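Local atomic coordinates of SJCHGC06286 protein (Schistosoma japonicum, PDB entry 3QBR), a protein that belongs to the Bcl-2 family of apoptosis regulators and probably binds BH domains of partner proteins. Residues A127-R130 against I131-R135; D143-Q146 against M147-T151. All blocks are in the same frame, centred on the assembly; numbering follows the deposited sequence.

Interaction 1. Residues A127-R130 against I131-R135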
loop_
_atom_site.group_PDB
_atom_site.type_symbol
_atom_site.label_atom_id
_atom_site.label_comp_id
_atom_site.label_asym_id
_atom_site.label_seq_id
_atom_site.Cartn_x
_atom_site.Cartn_y
_atom_site.Cartn_z
ATOM N N ALA A 127 0.560 -3.846 -0.925
ATOM C CA ALA A 127 0.995 -4.475 -2.170
ATOM C C ALA A 127 0.433 -3.699 -3.361
ATOM O O ALA A 127 1.117 -3.496 -4.389
ATOM C CB ALA A 127 0.600 -5.929 -2.221
ATOM N N PHE A 128 -0.798 -3.222 -3.186
ATOM C CA PHE A 128 -1.467 -2.450 -4.215
ATOM C C PHE A 128 -0.896 -1.056 -4.375
ATOM O O PHE A 128 -0.690 -0.591 -5.498
ATOM C CB PHE A 128 -2.947 -2.320 -3.898
ATOM C CG PHE A 128 -3.762 -1.707 -5.005
ATOM C CD1 PHE A 128 -3.820 -2.300 -6.254
ATOM C CD2 PHE A 128 -4.521 -0.579 -4.775
ATOM C CE1 PHE A 128 -4.605 -1.743 -7.268
ATOM C CE2 PHE A 128 -5.319 -0.028 -5.778
ATOM C CZ PHE A 128 -5.352 -0.607 -7.022
ATOM N N LEU A 129 -0.696 -0.369 -3.256
ATOM C CA LEU A 129 -0.053 0.955 -3.266
ATOM C C LEU A 129 1.310 0.892 -3.984
ATOM O O LEU A 129 1.631 1.750 -4.801
ATOM C CB LEU A 129 0.103 1.472 -1.839
ATOM C CG LEU A 129 0.904 2.745 -1.563
ATOM C CD1 LEU A 129 0.182 4.034 -2.030
ATOM C CD2 LEU A 129 1.220 2.788 -0.061
ATOM N N ARG A 130 2.077 -0.161 -3.711
ATOM C CA ARG A 130 3.340 -0.417 -4.416
ATOM C C ARG A 130 3.163 -0.465 -5.926
ATOM O O ARG A 130 3.939 0.122 -6.686
ATOM C CB ARG A 130 3.929 -1.750 -3.969
ATOM C CG ARG A 130 5.328 -1.958 -4.435
ATOM C CD ARG A 130 5.884 -3.308 -3.987
ATOM N NE ARG A 130 5.592 -4.262 -5.041
ATOM C CZ ARG A 130 6.491 -4.738 -5.890
ATOM N NH1 ARG A 130 7.765 -4.391 -5.779
ATOM N NH2 ARG A 130 6.114 -5.583 -6.836
ATOM N N ILE A 131 2.132 -1.190 -6.344
ATOM C CA ILE A 131 1.866 -1.449 -7.746
ATOM C C ILE A 131 1.513 -0.143 -8.440
ATOM O O ILE A 131 2.024 0.153 -9.513
ATOM C CB ILE A 131 0.752 -2.522 -7.882
ATOM C CG1 ILE A 131 1.378 -3.912 -7.819
ATOM C CG2 ILE A 131 -0.062 -2.330 -9.155
ATOM C CD1 ILE A 131 0.439 -4.985 -7.303
ATOM N N LEU A 132 0.668 0.651 -7.799
ATOM C CA LEU A 132 0.320 1.970 -8.306
ATOM C C LEU A 132 1.536 2.867 -8.416
ATOM O O LEU A 132 1.741 3.513 -9.448
ATOM C CB LEU A 132 -0.708 2.641 -7.393
ATOM C CG LEU A 132 -2.079 1.950 -7.325
ATOM C CD1 LEU A 132 -3.116 2.780 -6.599
ATOM C CD2 LEU A 132 -2.567 1.667 -8.727
ATOM N N VAL A 133 2.324 2.918 -7.335
ATOM C CA VAL A 133 3.494 3.790 -7.244
ATOM C C VAL A 133 4.521 3.437 -8.332
ATOM O O VAL A 133 5.006 4.306 -9.061
ATOM C CB VAL A 133 4.130 3.760 -5.816
ATOM C CG1 VAL A 133 5.648 4.212 -5.842
ATOM C CG2 VAL A 133 3.278 4.591 -4.836
ATOM N N LEU A 134 4.823 2.156 -8.455
ATOM C CA LEU A 134 5.722 1.698 -9.505
ATOM C C LEU A 134 5.225 1.982 -10.927
ATOM O O LEU A 134 6.030 2.175 -11.840
ATOM C CB LEU A 134 5.988 0.216 -9.335
ATOM C CG LEU A 134 6.787 -0.071 -8.072
ATOM C CD1 LEU A 134 6.981 -1.586 -7.873
ATOM C CD2 LEU A 134 8.118 0.679 -8.131
ATOM N N ARG A 135 3.912 2.013 -11.136
ATOM C CA ARG A 135 3.405 2.321 -12.473
ATOM C C ARG A 135 3.389 3.815 -12.704
ATOM O O ARG A 135 3.628 4.277 -13.807
ATOM C CB ARG A 135 2.013 1.733 -12.706
ATOM C CG ARG A 135 2.010 0.221 -12.766
ATOM C CD ARG A 135 0.847 -0.312 -13.596
ATOM N NE ARG A 135 1.041 -0.108 -15.033
ATOM C CZ ARG A 135 0.684 -0.988 -15.966
ATOM N NH1 ARG A 135 0.129 -2.140 -15.618
ATOM N NH2 ARG A 135 0.896 -0.727 -17.249
#

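Interaction 2. Residues D143-Q146 against M147-T151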
loop_
_atom_site.group_PDB
_atom_site.type_symbol
_atom_site.label_atom_id
_atom_site.label_comp_id
_atom_site.label_asym_id
_atom_site.label_seq_id
_atom_site.Cartn_x
_atom_site.Cartn_y
_atom_site.Cartn_z
ATOM N N ASP A 143 4.088 13.897 -7.990
ATOM C CA ASP A 143 3.050 14.413 -7.086
ATOM C C ASP A 143 1.909 13.413 -6.865
ATOM O O ASP A 143 1.415 13.297 -5.747
ATOM C CB ASP A 143 2.487 15.724 -7.590
ATOM C CG ASP A 143 1.794 15.565 -8.917
ATOM O OD1 ASP A 143 2.398 14.933 -9.819
ATOM O OD2 ASP A 143 0.648 16.059 -9.050
ATOM N N ALA A 144 1.497 12.677 -7.903
ATOM C CA ALA A 144 0.478 11.646 -7.673
ATOM C C ALA A 144 0.994 10.611 -6.661
ATOM O O ALA A 144 0.260 10.178 -5.756
ATOM C CB ALA A 144 -0.003 10.958 -8.994
ATOM N N ILE A 145 2.259 10.228 -6.820
ATOM C CA ILE A 145 2.892 9.259 -5.941
ATOM C C ILE A 145 2.808 9.748 -4.486
ATOM O O ILE A 145 2.263 9.061 -3.614
ATOM C CB ILE A 145 4.367 9.016 -6.357
ATOM C CG1 ILE A 145 4.421 8.369 -7.735
ATOM C CG2 ILE A 145 5.083 8.158 -5.329
ATOM C CD1 ILE A 145 5.825 7.956 -8.223
ATOM N N GLN A 146 3.318 10.950 -4.236
ATOM C CA GLN A 146 3.291 11.509 -2.892
ATOM C C GLN A 146 1.872 11.642 -2.412
ATOM O O GLN A 146 1.602 11.619 -1.212
ATOM C CB GLN A 146 3.986 12.874 -2.836
ATOM C CG GLN A 146 5.519 12.802 -2.828
ATOM C CD GLN A 146 6.082 11.717 -1.891
ATOM O OE1 GLN A 146 5.672 11.604 -0.722
ATOM N NE2 GLN A 146 7.041 10.924 -2.405
ATOM N N MET A 147 0.949 11.800 -3.347
ATOM C CA MET A 147 -0.450 11.934 -2.965
ATOM C C MET A 147 -0.976 10.587 -2.439
ATOM O O MET A 147 -1.535 10.512 -1.343
ATOM C CB MET A 147 -1.260 12.436 -4.148
ATOM C CG MET A 147 -2.692 12.819 -3.793
ATOM S SD MET A 147 -3.804 11.440 -4.070
ATOM C CE MET A 147 -3.624 11.317 -5.859
ATOM N N LEU A 148 -0.758 9.522 -3.206
ATOM C CA LEU A 148 -1.176 8.192 -2.785
ATOM C C LEU A 148 -0.640 7.854 -1.393
ATOM O O LEU A 148 -1.382 7.392 -0.516
ATOM C CB LEU A 148 -0.715 7.132 -3.787
ATOM C CG LEU A 148 -1.463 7.098 -5.111
ATOM C CD1 LEU A 148 -0.859 6.047 -6.039
ATOM C CD2 LEU A 148 -2.945 6.771 -4.808
ATOM N N ILE A 149 0.656 8.092 -1.192
ATOM C CA ILE A 149 1.277 7.796 0.092
ATOM C C ILE A 149 0.659 8.609 1.230
ATOM O O ILE A 149 0.469 8.094 2.324
ATOM C CB ILE A 149 2.780 8.026 0.047
ATOM C CG1 ILE A 149 3.431 6.994 -0.868
ATOM C CG2 ILE A 149 3.351 7.907 1.430
ATOM C CD1 ILE A 149 4.883 7.319 -1.173
ATOM N N LYS A 150 0.317 9.865 0.973
ATOM C CA LYS A 150 -0.286 10.696 2.017
ATOM C C LYS A 150 -1.705 10.247 2.342
ATOM O O LYS A 150 -2.106 10.236 3.513
ATOM C CB LYS A 150 -0.289 12.168 1.616
ATOM C CG LYS A 150 -0.821 13.080 2.677
ATOM C CD LYS A 150 -0.977 14.493 2.117
ATOM C CE LYS A 150 -1.296 15.530 3.190
ATOM N NZ LYS A 150 -1.552 16.866 2.572
ATOM N N THR A 151 -2.454 9.875 1.300
ATOM C CA THR A 151 -3.829 9.426 1.452
ATOM C C THR A 151 -3.876 8.094 2.196
ATOM O O THR A 151 -4.644 7.941 3.151
ATOM C CB THR A 151 -4.537 9.326 0.093
ATOM O OG1 THR A 151 -4.650 10.640 -0.460
ATOM C CG2 THR A 151 -5.909 8.746 0.251
#

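Interaction 1. Residues A127-R130 against I131-R135
F128 and L132 meet one helical turn apart. L132 lies over one face of the F128 ring, in a CH-pi contact. Its CG sits 4.2 Å from the ring centroid, 14° off the ring normal and displaced toward the rim. The closest carbons are F128 CE2 and L132 CD1, at 3.7 Å. The ring swings forward along the helix because F128 CG is anti to the backbone N (chi1 -172°), beside the carbonyl carbon.

R130 and L134 make a second pair of this spacing. L134 CD1 lies over one face of the R130 guanidinium, toward its rim, and its nearest atom there is R130 NH1, at 3.6 Å. The R130 chain runs straight out to CD and bends at chi3 (91°), which turns the planar group over the leucine methyl. This is a van der Waals contact of the flat face with a methyl, not a polar bond. L129 CD1 touches V133 CG2 more loosely, at 4.2 Å.

The backbone spaces these pairs. Four i to i+4 hydrogen bonds join the segments, as in any alpha helix. L134 N to R130 O is 2.8 Å and nearly straight. I131 N to A127 O is longer, 3.2 Å, and more bent.

Farther along, R135 NE forms a salt bridge with D92 OD1. F128 also packs on an apolar side chain of another protein chain. All of this lies on helix 119-137, which is packed among other helices of the Bcl-2 fold. A127 rests on helix 58-79, F128 and L132 on helix 99-113, and L129, L132 and V133 on helix 142-159.

Interaction 2. Residues D143-Q146 against M147-T151
D143 meets M147 through the backbone. M147 N donates to D143 O at 2.9 Å, and the bond is bent (136°). M147 CB lies 3.2 Å from that same D143 O.

A144 follows with a straighter bond, L148 N to A144 O, at 2.8 Å. Its methyl packs on L136 of helix 119-137. M147 CE also comes back to A144 O, at 4.0 Å, because the M147 chain bends at both chi2 (-94°) and chi3.

I145 makes the apolar side-chain contact of the turn. Its CG2 lies 4.2 Å from I149 CD1, a light touch between two branched residues. I149 N donates to I145 O at 3.1 Å and almost in line (172°).

Q146 O accepts from K150 N at 3.1 Å. The Q146 side chain folds at chi2 and touches H26 of helix 17-31 and L44 and T48 of helix 35-48, while the K150 chain runs out extended.

The segments are therefore tied mainly by backbone hydrogen bonds. With one slight apolar touch between them, the side chains serve mostly to pack helix 142-159 against other helices of the Bcl-2 fold.

How the interactions relate
Interactions 1 and 2 are short segments of consecutive helices, 119-137 and 142-159. Their centres are about 11 Å apart. They touch directly: L148 CD1 reaches L132 CB at 3.7 Å, and L148 CB reaches L129 CD1 at the same distance. I145 also packs against the backbone of V133. Interaction 1 is the more buried and lies nearer the chain centre. Interaction 2 is partly buried, with D143 and K150 exposed. Both use i to i+4 backbone bonds, but interaction 1 adds aromatic and guanidinium faces covered by leucines. Interaction 2 has no such face contact. Y106 of helix 99-113 packs against both, on L129, L132 and L148.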